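Local atomic coordinates of fiber KNOB domain (Avirulent turkey hemorrhagic enteritis virus, PDB entry 4D63), a protein that forms the trimeric head of a siadenovirus fibre and binds the sialic acid of sialyllactose, consistent with a role in attachment to host cells. Residues Asn112-Arg123 and Asn157-Val167; Arg123-Leu133 and Gln145-Gly156. One frame throughout, in Å; residues are numbered along the deposited sequence.

Interaction 1: Asn112-Arg123 and Asn157-Val167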
loop_
_atom_site.group_PDB
_atom_site.type_symbol
_atom_site.label_atom_id
_atom_site.label_comp_id
_atom_site.label_asym_id
_atom_site.label_seq_id
_atom_site.Cartn_x
_atom_site.Cartn_y
_atom_site.Cartn_z
ATOM N N ASN A 112 12.112 -16.044 -2.976
ATOM C CA ASN A 112 12.041 -14.691 -3.518
ATOM C C ASN A 112 11.966 -13.613 -2.414
ATOM O O ASN A 112 11.137 -12.686 -2.440
ATOM C CB ASN A 112 10.878 -14.595 -4.519
ATOM C CG ASN A 112 11.167 -15.355 -5.818
ATOM O OD1 ASN A 112 10.600 -16.426 -6.050
ATOM N ND2 ASN A 112 12.067 -14.800 -6.668
ATOM N N THR A 113 12.849 -13.780 -1.433
ATOM C CA THR A 113 13.006 -12.865 -0.329
ATOM C C THR A 113 14.435 -12.360 -0.353
ATOM O O THR A 113 15.370 -13.155 -0.222
ATOM C CB THR A 113 12.653 -13.567 0.985
ATOM O OG1 THR A 113 11.297 -13.979 0.889
ATOM C CG2 THR A 113 12.817 -12.641 2.198
ATOM N N TYR A 114 14.589 -11.051 -0.603
ATOM C CA TYR A 114 15.900 -10.419 -0.695
ATOM C C TYR A 114 16.103 -9.523 0.519
ATOM O O TYR A 114 15.346 -8.586 0.765
ATOM C CB TYR A 114 16.038 -9.661 -2.032
ATOM C CG TYR A 114 15.836 -10.619 -3.200
ATOM C CD1 TYR A 114 14.554 -10.984 -3.608
ATOM C CD2 TYR A 114 16.920 -11.219 -3.842
ATOM C CE1 TYR A 114 14.355 -11.879 -4.645
ATOM C CE2 TYR A 114 16.725 -12.125 -4.881
ATOM C CZ TYR A 114 15.441 -12.463 -5.266
ATOM O OH TYR A 114 15.228 -13.374 -6.295
ATOM N N ILE A 115 17.133 -9.843 1.283
ATOM C CA ILE A 115 17.412 -9.199 2.541
ATOM C C ILE A 115 18.618 -8.293 2.398
ATOM O O ILE A 115 19.715 -8.746 2.032
ATOM C CB ILE A 115 17.682 -10.247 3.641
ATOM C CG1 ILE A 115 16.492 -11.215 3.741
ATOM C CG2 ILE A 115 17.959 -9.551 4.965
ATOM C CD1 ILE A 115 16.588 -12.231 4.865
ATOM N N VAL A 116 18.391 -7.020 2.711
ATOM C CA VAL A 116 19.372 -5.966 2.575
ATOM C C VAL A 116 19.809 -5.506 3.968
ATOM O O VAL A 116 19.121 -4.697 4.572
ATOM C CB VAL A 116 18.781 -4.758 1.806
ATOM C CG1 VAL A 116 19.819 -3.641 1.668
ATOM C CG2 VAL A 116 18.280 -5.185 0.429
ATOM N N PRO A 117 20.943 -6.037 4.500
ATOM C CA PRO A 117 21.433 -5.548 5.806
ATOM C C PRO A 117 21.818 -4.117 5.659
ATOM O O PRO A 117 22.371 -3.752 4.620
ATOM C CB PRO A 117 22.682 -6.392 6.089
ATOM C CG PRO A 117 23.059 -6.975 4.786
ATOM C CD PRO A 117 21.804 -7.097 3.960
ATOM N N LEU A 118 21.476 -3.314 6.659
ATOM C CA LEU A 118 21.735 -1.869 6.647
ATOM C C LEU A 118 22.521 -1.463 7.906
ATOM O O LEU A 118 22.513 -2.168 8.925
ATOM C CB LEU A 118 20.404 -1.097 6.609
ATOM C CG LEU A 118 19.482 -1.350 5.398
ATOM C CD1 LEU A 118 18.055 -0.925 5.696
ATOM C CD2 LEU A 118 20.020 -0.674 4.145
ATOM N N ASN A 119 23.198 -0.332 7.825
ATOM C CA ASN A 119 23.849 0.240 8.986
ATOM C C ASN A 119 23.398 1.675 9.190
ATOM O O ASN A 119 23.093 2.401 8.234
ATOM C CB ASN A 119 25.379 0.127 8.883
ATOM C CG ASN A 119 25.904 -1.156 9.526
ATOM O OD1 ASN A 119 26.121 -2.160 8.839
ATOM N ND2 ASN A 119 26.066 -1.144 10.865
ATOM N N GLY A 120 23.331 2.064 10.456
ATOM C CA GLY A 120 22.941 3.416 10.826
ATOM C C GLY A 120 21.435 3.517 10.861
ATOM O O GLY A 120 20.748 2.525 11.103
ATOM N N GLY A 121 20.937 4.731 10.645
ATOM C CA GLY A 121 19.508 4.987 10.546
ATOM C C GLY A 121 18.758 4.565 11.791
ATOM O O GLY A 121 19.344 4.503 12.873
ATOM N N VAL A 122 17.478 4.231 11.621
ATOM C CA VAL A 122 16.602 3.868 12.736
ATOM C C VAL A 122 16.334 2.379 12.792
ATOM O O VAL A 122 16.583 1.662 11.823
ATOM C CB VAL A 122 15.287 4.669 12.714
ATOM C CG1 VAL A 122 15.599 6.158 12.713
ATOM C CG2 VAL A 122 14.404 4.320 11.517
ATOM N N ARG A 123 15.852 1.932 13.956
ATOM C CA ARG A 123 15.599 0.520 14.263
ATOM C C ARG A 123 14.129 0.357 14.537
ATOM O O ARG A 123 13.663 0.674 15.647
ATOM C CB ARG A 123 16.384 0.065 15.492
ATOM C CG ARG A 123 17.880 0.139 15.300
ATOM C CD ARG A 123 18.674 -0.494 16.439
ATOM N NE ARG A 123 19.999 -0.901 15.945
ATOM C CZ ARG A 123 21.085 -0.122 15.862
ATOM N NH1 ARG A 123 21.052 1.140 16.272
ATOM N NH2 ARG A 123 22.226 -0.631 15.368
ATOM N N ASN A 157 20.528 -4.921 14.296
ATOM C CA ASN A 157 20.754 -4.252 13.026
ATOM C C ASN A 157 19.468 -4.135 12.187
ATOM O O ASN A 157 18.668 -5.089 12.123
ATOM C CB ASN A 157 21.831 -4.991 12.218
ATOM C CG ASN A 157 23.216 -4.794 12.788
ATOM O OD1 ASN A 157 23.712 -5.646 13.542
ATOM N ND2 ASN A 157 23.842 -3.660 12.456
ATOM N N PRO A 158 19.282 -2.978 11.533
ATOM C CA PRO A 158 18.162 -2.863 10.621
ATOM C C PRO A 158 18.394 -3.609 9.295
ATOM O O PRO A 158 19.492 -3.632 8.772
ATOM C CB PRO A 158 18.023 -1.357 10.406
ATOM C CG PRO A 158 19.379 -0.795 10.672
ATOM C CD PRO A 158 20.052 -1.721 11.645
ATOM N N HIS A 159 17.340 -4.246 8.803
ATOM C CA HIS A 159 17.357 -4.888 7.528
ATOM C C HIS A 159 16.097 -4.520 6.764
ATOM O O HIS A 159 15.023 -4.480 7.339
ATOM C CB HIS A 159 17.353 -6.381 7.723
ATOM C CG HIS A 159 18.586 -6.920 8.372
ATOM N ND1 HIS A 159 18.878 -6.724 9.700
ATOM C CD2 HIS A 159 19.563 -7.718 7.889
ATOM C CE1 HIS A 159 19.999 -7.350 10.003
ATOM N NE2 HIS A 159 20.436 -7.959 8.918
ATOM N N MET A 160 16.245 -4.326 5.458
ATOM C CA MET A 160 15.116 -4.146 4.539
ATOM C C MET A 160 14.788 -5.485 3.904
ATOM O O MET A 160 15.648 -6.137 3.346
ATOM C CB MET A 160 15.455 -3.131 3.435
ATOM C CG MET A 160 14.278 -2.807 2.535
ATOM S SD MET A 160 14.728 -1.587 1.306
ATOM C CE MET A 160 14.809 -0.158 2.372
ATOM N N ILE A 161 13.534 -5.890 4.027
ATOM C CA ILE A 161 13.055 -7.156 3.492
ATOM C C ILE A 161 12.276 -6.833 2.222
ATOM O O ILE A 161 11.301 -6.073 2.248
ATOM C CB ILE A 161 12.127 -7.887 4.479
ATOM C CG1 ILE A 161 12.750 -7.949 5.892
ATOM C CG2 ILE A 161 11.792 -9.278 3.938
ATOM C CD1 ILE A 161 14.007 -8.792 5.974
ATOM N N ILE A 162 12.708 -7.394 1.111
ATOM C CA ILE A 162 12.040 -7.174 -0.165
ATOM C C ILE A 162 11.570 -8.508 -0.731
ATOM O O ILE A 162 12.385 -9.350 -1.078
ATOM C CB ILE A 162 12.993 -6.536 -1.201
ATOM C CG1 ILE A 162 13.551 -5.204 -0.690
ATOM C CG2 ILE A 162 12.300 -6.372 -2.555
ATOM C CD1 ILE A 162 14.692 -4.693 -1.525
ATOM N N GLN A 163 10.267 -8.673 -0.889
ATOM C CA GLN A 163 9.730 -9.881 -1.439
ATOM C C GLN A 163 9.083 -9.593 -2.739
ATOM O O GLN A 163 8.346 -8.583 -2.902
ATOM C CB GLN A 163 8.752 -10.481 -0.482
ATOM C CG GLN A 163 9.421 -10.763 0.836
ATOM C CD GLN A 163 8.497 -11.327 1.866
ATOM O OE1 GLN A 163 7.639 -10.628 2.411
ATOM N NE2 GLN A 163 8.689 -12.598 2.177
ATOM N N CYS A 164 9.389 -10.456 -3.699
ATOM C CA CYS A 164 8.739 -10.389 -5.004
ATOM C C CYS A 164 8.367 -11.777 -5.558
ATOM O O CYS A 164 8.327 -12.736 -4.813
ATOM C CB CYS A 164 9.624 -9.629 -5.953
ATOM S SG CYS A 164 11.231 -10.361 -6.150
ATOM N N ASN A 165 8.059 -11.854 -6.854
ATOM C CA ASN A 165 7.589 -13.063 -7.475
ATOM C C ASN A 165 8.749 -13.848 -8.107
ATOM O O ASN A 165 9.843 -13.296 -8.340
ATOM C CB ASN A 165 6.583 -12.732 -8.590
ATOM C CG ASN A 165 5.490 -11.764 -8.164
ATOM O OD1 ASN A 165 5.109 -10.863 -8.938
ATOM N ND2 ASN A 165 4.957 -11.953 -6.964
ATOM N N PRO A 166 8.496 -15.125 -8.449
ATOM C CA PRO A 166 9.511 -15.914 -9.152
ATOM C C PRO A 166 9.942 -15.301 -10.479
ATOM O O PRO A 166 9.111 -14.784 -11.224
ATOM C CB PRO A 166 8.803 -17.259 -9.417
ATOM C CG PRO A 166 7.657 -17.305 -8.465
ATOM C CD PRO A 166 7.235 -15.881 -8.276
ATOM N N VAL A 167 11.232 -15.377 -10.773
ATOM C CA VAL A 167 11.733 -14.990 -12.102
ATOM C C VAL A 167 12.597 -16.115 -12.690
ATOM O O VAL A 167 13.280 -16.840 -11.939
ATOM C CB VAL A 167 12.533 -13.668 -12.080
ATOM C CG1 VAL A 167 11.623 -12.499 -11.718
ATOM C CG2 VAL A 167 13.699 -13.758 -11.112
HETATM O O HOH W 1 12.860 -16.682 -8.923
#
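The Tyr114 ring meets strand 157-163 with its edge: the carbonyl oxygen of Ile162 lies in the ring plane, 3.7 Å from Tyr114 CD1, while Cys164 SG comes up obliquely to Tyr114 CE1 at 3.8 Å in a sulfur-aromatic contact. At the other end, Pro117 CA and Ile115 CG2 both approach CD2 of His159 obliquely, Pro117 CA at 3.5 Å. The imidazole edge is occupied by its own strand, since His159 ND1 donates to Asn157 O, a bent bond that helps set the rotation of the ring. Side chains then alternate between two faces. Tyr114, Val116, Met160 and Ile162 share one, where Val116 CG2, placed anti to the carbonyl carbon, reaches Ile162 CD1 at 4.1 Å; Thr113, Ile115, Ile161 and His159 share the other, which packs on Met87 and Tyr93 of a second subunit. Leu118 extends the first face at one end, its CD1 4.1 Å from Met160 CB. Beyond the strands, one water accepts from Asn112 ND2 and from Val167 N, at 2.8 Å from the latter. Paired backbone bonds at Tyr114-Ile162 and Val116-Met160, with axes at 154°, make this a regular antiparallel strand pair in the middle of the beta-sheet of an adenovirus fibre head.

Interaction 2: Arg123-Leu133 and Gln145-Gly156. With SIA (N-acetyl-alpha-neuraminic acid), chain B.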
loop_
_atom_site.group_PDB
_atom_site.type_symbol
_atom_site.label_atom_id
_atom_site.label_comp_id
_atom_site.label_asym_id
_atom_site.label_seq_id
_atom_site.Cartn_x
_atom_site.Cartn_y
_atom_site.Cartn_z
ATOM N N ARG A 123 15.852 1.932 13.956
ATOM C CA ARG A 123 15.599 0.520 14.263
ATOM C C ARG A 123 14.129 0.357 14.537
ATOM O O ARG A 123 13.663 0.674 15.647
ATOM C CB ARG A 123 16.384 0.065 15.492
ATOM C CG ARG A 123 17.880 0.139 15.300
ATOM C CD ARG A 123 18.674 -0.494 16.439
ATOM N NE ARG A 123 19.999 -0.901 15.945
ATOM C CZ ARG A 123 21.085 -0.122 15.862
ATOM N NH1 ARG A 123 21.052 1.140 16.272
ATOM N NH2 ARG A 123 22.226 -0.631 15.368
ATOM N N VAL A 124 13.408 -0.107 13.507
ATOM C CA VAL A 124 11.944 -0.225 13.534
ATOM C C VAL A 124 11.499 -1.553 12.974
ATOM O O VAL A 124 12.127 -2.109 12.078
ATOM C CB VAL A 124 11.224 0.855 12.699
ATOM C CG1 VAL A 124 11.384 2.221 13.321
ATOM C CG2 VAL A 124 11.716 0.899 11.259
ATOM N N GLU A 125 10.410 -2.048 13.533
ATOM C CA GLU A 125 9.659 -3.130 12.956
ATOM C C GLU A 125 8.475 -2.477 12.202
ATOM O O GLU A 125 7.450 -2.152 12.810
ATOM C CB GLU A 125 9.163 -4.064 14.069
ATOM C CG GLU A 125 10.227 -4.923 14.761
ATOM C CD GLU A 125 11.045 -5.816 13.822
ATOM O OE1 GLU A 125 10.521 -6.308 12.776
ATOM O OE2 GLU A 125 12.243 -6.035 14.146
ATOM N N SER A 126 8.624 -2.244 10.899
ATOM C CA SER A 126 7.616 -1.500 10.146
ATOM C C SER A 126 6.460 -2.413 9.674
ATOM O O SER A 126 6.566 -3.659 9.691
ATOM C CB SER A 126 8.250 -0.871 8.907
ATOM O OG SER A 126 8.433 -1.849 7.903
ATOM N N PRO A 127 5.364 -1.806 9.215
ATOM C CA PRO A 127 4.465 -2.658 8.461
ATOM C C PRO A 127 5.046 -2.901 7.076
ATOM O O PRO A 127 6.124 -2.374 6.718
ATOM C CB PRO A 127 3.151 -1.865 8.395
ATOM C CG PRO A 127 3.466 -0.540 9.023
ATOM C CD PRO A 127 4.956 -0.407 9.140
ATOM N N THR A 128 4.342 -3.753 6.345
ATOM C CA THR A 128 4.683 -4.108 4.971
ATOM C C THR A 128 4.042 -3.107 4.059
ATOM O O THR A 128 2.848 -2.801 4.215
ATOM C CB THR A 128 4.159 -5.497 4.593
ATOM O OG1 THR A 128 4.702 -6.507 5.488
ATOM C CG2 THR A 128 4.546 -5.815 3.186
ATOM N N ILE A 129 4.840 -2.586 3.118
ATOM C CA ILE A 129 4.323 -1.734 2.056
ATOM C C ILE A 129 4.560 -2.350 0.703
ATOM O O ILE A 129 5.626 -2.895 0.443
ATOM C CB ILE A 129 4.849 -0.252 2.105
ATOM C CG1 ILE A 129 6.308 -0.135 1.757
ATOM C CG2 ILE A 129 4.619 0.355 3.484
ATOM C CD1 ILE A 129 6.691 1.295 1.484
ATOM N N PRO A 130 3.531 -2.301 -0.176
ATOM C CA PRO A 130 3.756 -2.721 -1.542
ATOM C C PRO A 130 4.376 -1.606 -2.392
ATOM O O PRO A 130 4.087 -0.427 -2.180
ATOM C CB PRO A 130 2.358 -3.086 -2.043
ATOM C CG PRO A 130 1.423 -2.890 -0.884
ATOM C CD PRO A 130 2.108 -2.005 0.085
ATOM N N VAL A 131 5.187 -1.993 -3.359
ATOM C CA VAL A 131 5.942 -1.045 -4.170
ATOM C C VAL A 131 6.013 -1.551 -5.613
ATOM O O VAL A 131 5.653 -2.696 -5.878
ATOM C CB VAL A 131 7.382 -0.832 -3.624
ATOM C CG1 VAL A 131 7.333 -0.370 -2.190
ATOM C CG2 VAL A 131 8.208 -2.095 -3.743
ATOM N N GLN A 132 6.462 -0.682 -6.521
ATOM C CA GLN A 132 6.709 -1.039 -7.916
ATOM C C GLN A 132 8.138 -1.418 -7.954
ATOM O O GLN A 132 8.975 -0.647 -7.544
ATOM C CB GLN A 132 6.561 0.133 -8.879
ATOM C CG GLN A 132 5.241 0.810 -8.853
ATOM C CD GLN A 132 5.279 2.197 -9.470
ATOM O OE1 GLN A 132 5.576 3.211 -8.804
ATOM N NE2 GLN A 132 4.928 2.255 -10.747
ATOM N N LEU A 133 8.410 -2.619 -8.429
ATOM C CA LEU A 133 9.762 -3.101 -8.612
ATOM C C LEU A 133 10.037 -3.337 -10.061
ATOM O O LEU A 133 9.151 -3.691 -10.803
ATOM C CB LEU A 133 9.935 -4.461 -7.989
ATOM C CG LEU A 133 9.943 -4.501 -6.492
ATOM C CD1 LEU A 133 10.273 -5.943 -6.147
ATOM C CD2 LEU A 133 10.954 -3.485 -5.953
ATOM N N GLN A 145 7.062 -5.877 -11.295
ATOM C CA GLN A 145 6.318 -6.602 -10.265
ATOM C C GLN A 145 5.839 -5.687 -9.179
ATOM O O GLN A 145 6.450 -4.656 -8.923
ATOM C CB GLN A 145 7.229 -7.642 -9.604
ATOM C CG GLN A 145 7.539 -8.823 -10.504
ATOM C CD GLN A 145 8.499 -9.803 -9.885
ATOM O OE1 GLN A 145 8.994 -9.592 -8.782
ATOM N NE2 GLN A 145 8.791 -10.877 -10.608
ATOM N N VAL A 146 4.754 -6.093 -8.521
ATOM C CA VAL A 146 4.397 -5.580 -7.206
ATOM C C VAL A 146 5.258 -6.286 -6.151
ATOM O O VAL A 146 5.142 -7.521 -5.936
ATOM C CB VAL A 146 2.922 -5.800 -6.871
ATOM C CG1 VAL A 146 2.566 -5.096 -5.570
ATOM C CG2 VAL A 146 2.037 -5.321 -8.034
ATOM N N GLY A 147 6.136 -5.498 -5.521
ATOM C CA GLY A 147 7.009 -5.981 -4.457
ATOM C C GLY A 147 6.406 -5.629 -3.126
ATOM O O GLY A 147 5.482 -4.795 -3.055
ATOM N N PHE A 148 6.894 -6.265 -2.070
ATOM C CA PHE A 148 6.416 -5.987 -0.714
ATOM C C PHE A 148 7.631 -5.741 0.185
ATOM O O PHE A 148 8.533 -6.576 0.271
ATOM C CB PHE A 148 5.571 -7.141 -0.189
ATOM C CG PHE A 148 4.228 -7.246 -0.852
ATOM C CD1 PHE A 148 3.130 -6.558 -0.346
ATOM C CD2 PHE A 148 4.060 -8.028 -1.981
ATOM C CE1 PHE A 148 1.926 -6.605 -0.968
ATOM C CE2 PHE A 148 2.836 -8.102 -2.596
ATOM C CZ PHE A 148 1.760 -7.413 -2.079
ATOM N N VAL A 149 7.659 -4.603 0.863
ATOM C CA VAL A 149 8.851 -4.204 1.601
ATOM C C VAL A 149 8.551 -3.927 3.078
ATOM O O VAL A 149 7.528 -3.340 3.420
ATOM C CB VAL A 149 9.477 -2.964 0.961
ATOM C CG1 VAL A 149 10.786 -2.597 1.656
ATOM C CG2 VAL A 149 9.717 -3.213 -0.525
ATOM N N ARG A 150 9.471 -4.327 3.932
ATOM C CA ARG A 150 9.407 -4.054 5.360
ATOM C C ARG A 150 10.777 -3.682 5.889
ATOM O O ARG A 150 11.817 -4.136 5.359
ATOM C CB ARG A 150 9.081 -5.333 6.120
ATOM C CG ARG A 150 7.649 -5.708 6.238
ATOM C CD ARG A 150 7.545 -6.733 7.351
ATOM N NE ARG A 150 7.650 -6.065 8.641
ATOM C CZ ARG A 150 8.254 -6.554 9.723
ATOM N NH1 ARG A 150 8.821 -7.743 9.713
ATOM N NH2 ARG A 150 8.296 -5.828 10.834
ATOM N N LEU A 151 10.785 -2.985 7.019
ATOM C CA LEU A 151 12.012 -2.849 7.791
ATOM C C LEU A 151 11.825 -3.696 9.025
ATOM O O LEU A 151 10.731 -3.712 9.624
ATOM C CB LEU A 151 12.236 -1.395 8.193
ATOM C CG LEU A 151 12.302 -0.333 7.097
ATOM C CD1 LEU A 151 12.386 1.061 7.726
ATOM C CD2 LEU A 151 13.490 -0.530 6.160
ATOM N N THR A 152 12.853 -4.454 9.350
ATOM C CA THR A 152 12.868 -5.323 10.525
ATOM C C THR A 152 14.254 -5.147 11.198
ATOM O O THR A 152 15.180 -4.557 10.617
ATOM C CB THR A 152 12.567 -6.773 10.147
ATOM O OG1 THR A 152 12.240 -7.533 11.307
ATOM C CG2 THR A 152 13.745 -7.471 9.447
ATOM N N VAL A 153 14.366 -5.614 12.428
ATOM C CA VAL A 153 15.611 -5.531 13.193
ATOM C C VAL A 153 16.088 -6.954 13.572
ATOM O O VAL A 153 15.305 -7.794 14.042
ATOM C CB VAL A 153 15.413 -4.670 14.447
ATOM C CG1 VAL A 153 16.702 -4.611 15.273
ATOM C CG2 VAL A 153 14.957 -3.268 14.047
ATOM N N LYS A 154 17.367 -7.226 13.331
ATOM C CA LYS A 154 17.965 -8.507 13.726
ATOM C C LYS A 154 19.400 -8.318 14.278
ATOM O O LYS A 154 20.241 -7.681 13.643
ATOM C CB LYS A 154 17.993 -9.476 12.553
ATOM C CG LYS A 154 18.547 -10.865 12.871
ATOM C CD LYS A 154 17.830 -11.531 14.027
ATOM C CE LYS A 154 18.325 -12.950 14.187
ATOM N NZ LYS A 154 17.375 -13.801 14.947
ATOM N N ASN A 155 19.656 -8.882 15.454
ATOM C CA ASN A 155 20.948 -8.715 16.116
ATOM C C ASN A 155 21.297 -7.213 16.224
ATOM O O ASN A 155 22.427 -6.761 15.931
ATOM C CB ASN A 155 22.037 -9.575 15.427
ATOM C CG ASN A 155 21.696 -11.079 15.445
ATOM O OD1 ASN A 155 22.019 -11.830 14.507
ATOM N ND2 ASN A 155 21.015 -11.517 16.505
ATOM N N GLY A 156 20.274 -6.448 16.617
ATOM C CA GLY A 156 20.379 -5.005 16.735
ATOM C C GLY A 156 20.616 -4.250 15.447
ATOM O O GLY A 156 20.875 -3.044 15.492
HETATM C C1 SIA B . 17.010 -9.159 17.760
HETATM C C2 SIA B . 15.702 -9.296 18.532
HETATM C C3 SIA B . 14.828 -8.034 18.386
HETATM C C4 SIA B . 14.115 -7.961 17.028
HETATM C C5 SIA B . 13.314 -9.241 16.841
HETATM C C6 SIA B . 14.292 -10.426 16.864
HETATM C C7 SIA B . 13.627 -11.795 16.720
HETATM C C8 SIA B . 14.559 -12.966 17.092
HETATM C C9 SIA B . 14.031 -13.800 18.264
HETATM C C10 SIA B . 11.189 -9.310 15.615
HETATM C C11 SIA B . 10.435 -9.018 14.336
HETATM N N5 SIA B . 12.508 -9.112 15.633
HETATM O O1A SIA B . 17.358 -8.017 17.378
HETATM O O1B SIA B . 17.715 -10.179 17.548
HETATM O O2 SIA B . 16.014 -9.556 19.920
HETATM O O4 SIA B . 13.226 -6.825 16.919
HETATM O O6 SIA B . 14.945 -10.442 18.134
HETATM O O7 SIA B . 12.459 -11.799 17.562
HETATM O O8 SIA B . 14.757 -13.862 15.993
HETATM O O9 SIA B . 15.091 -14.608 18.795
HETATM O O10 SIA B . 10.597 -9.704 16.593
HETATM O O HOH W 2 14.602 -1.713 10.766
#
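The sialic acid site of the fibre head is built at one end of an antiparallel pairing between segments 123-133 and 145-156, and Glu125 links the two. Its chain, bent at CG (chi2 -57°), turns the carboxylate onto the neighbouring strand. There OE1 takes the Thr152 hydroxyl on its syn lone pair (OG1 to OE1 2.6 Å) and Arg150 NH2 on its anti lone pair, a salt bridge of 3.0 Å. Glu125 OE2, met by Val153 N from above the carboxylate plane, also accepts from O4 of the sugar at 3.0 Å. Held by several donors, the carboxylate probably stays ionised. Arg150 is the second-shell residue: NE and NH2 converge side-on on Ser126 O, which lies in the guanidinium plane 2.8 Å from NE. Ser126 OG in turn receives Leu151 N almost straight (178°). The sugar's carboxylate is met by Asn155 N at 3.1 Å from O1B, and Lys154 NZ donates to O8 of the sugar's glycerol chain at 2.8 Å. Farther along, Thr128 CG2 touches the edge of the Phe148 ring, and Pro130 approaches that ring obliquely. Strand 142-154 lies between strands 129-137 and 157-163, Val149 and Leu151 pack on Met160, and Tyr93 and Met87 of a second subunit bind Arg150 NH1 and Lys154 NZ.

From the N terminus, the chain runs up strand 113-120, turns through Arg123, which belongs to both interactions, and enters the hairpin of strands 129-137 and 142-154. Interaction 2 closes that hairpin, the shorter loop; the chain then turns past Gly156 into strand 157-163, and interaction 1 closes the longer loop, so that the first closure lies within the second. Strands 142-154 and 157-163 are sheet neighbours, joined by probable hydrogen bonds from Ile161 N to Arg150 O and from His159 N to Thr152 O. Four strands are thereby assembled in the order 129-137, 142-154, 157-163, 113-120, and both contacts reach the second subunit.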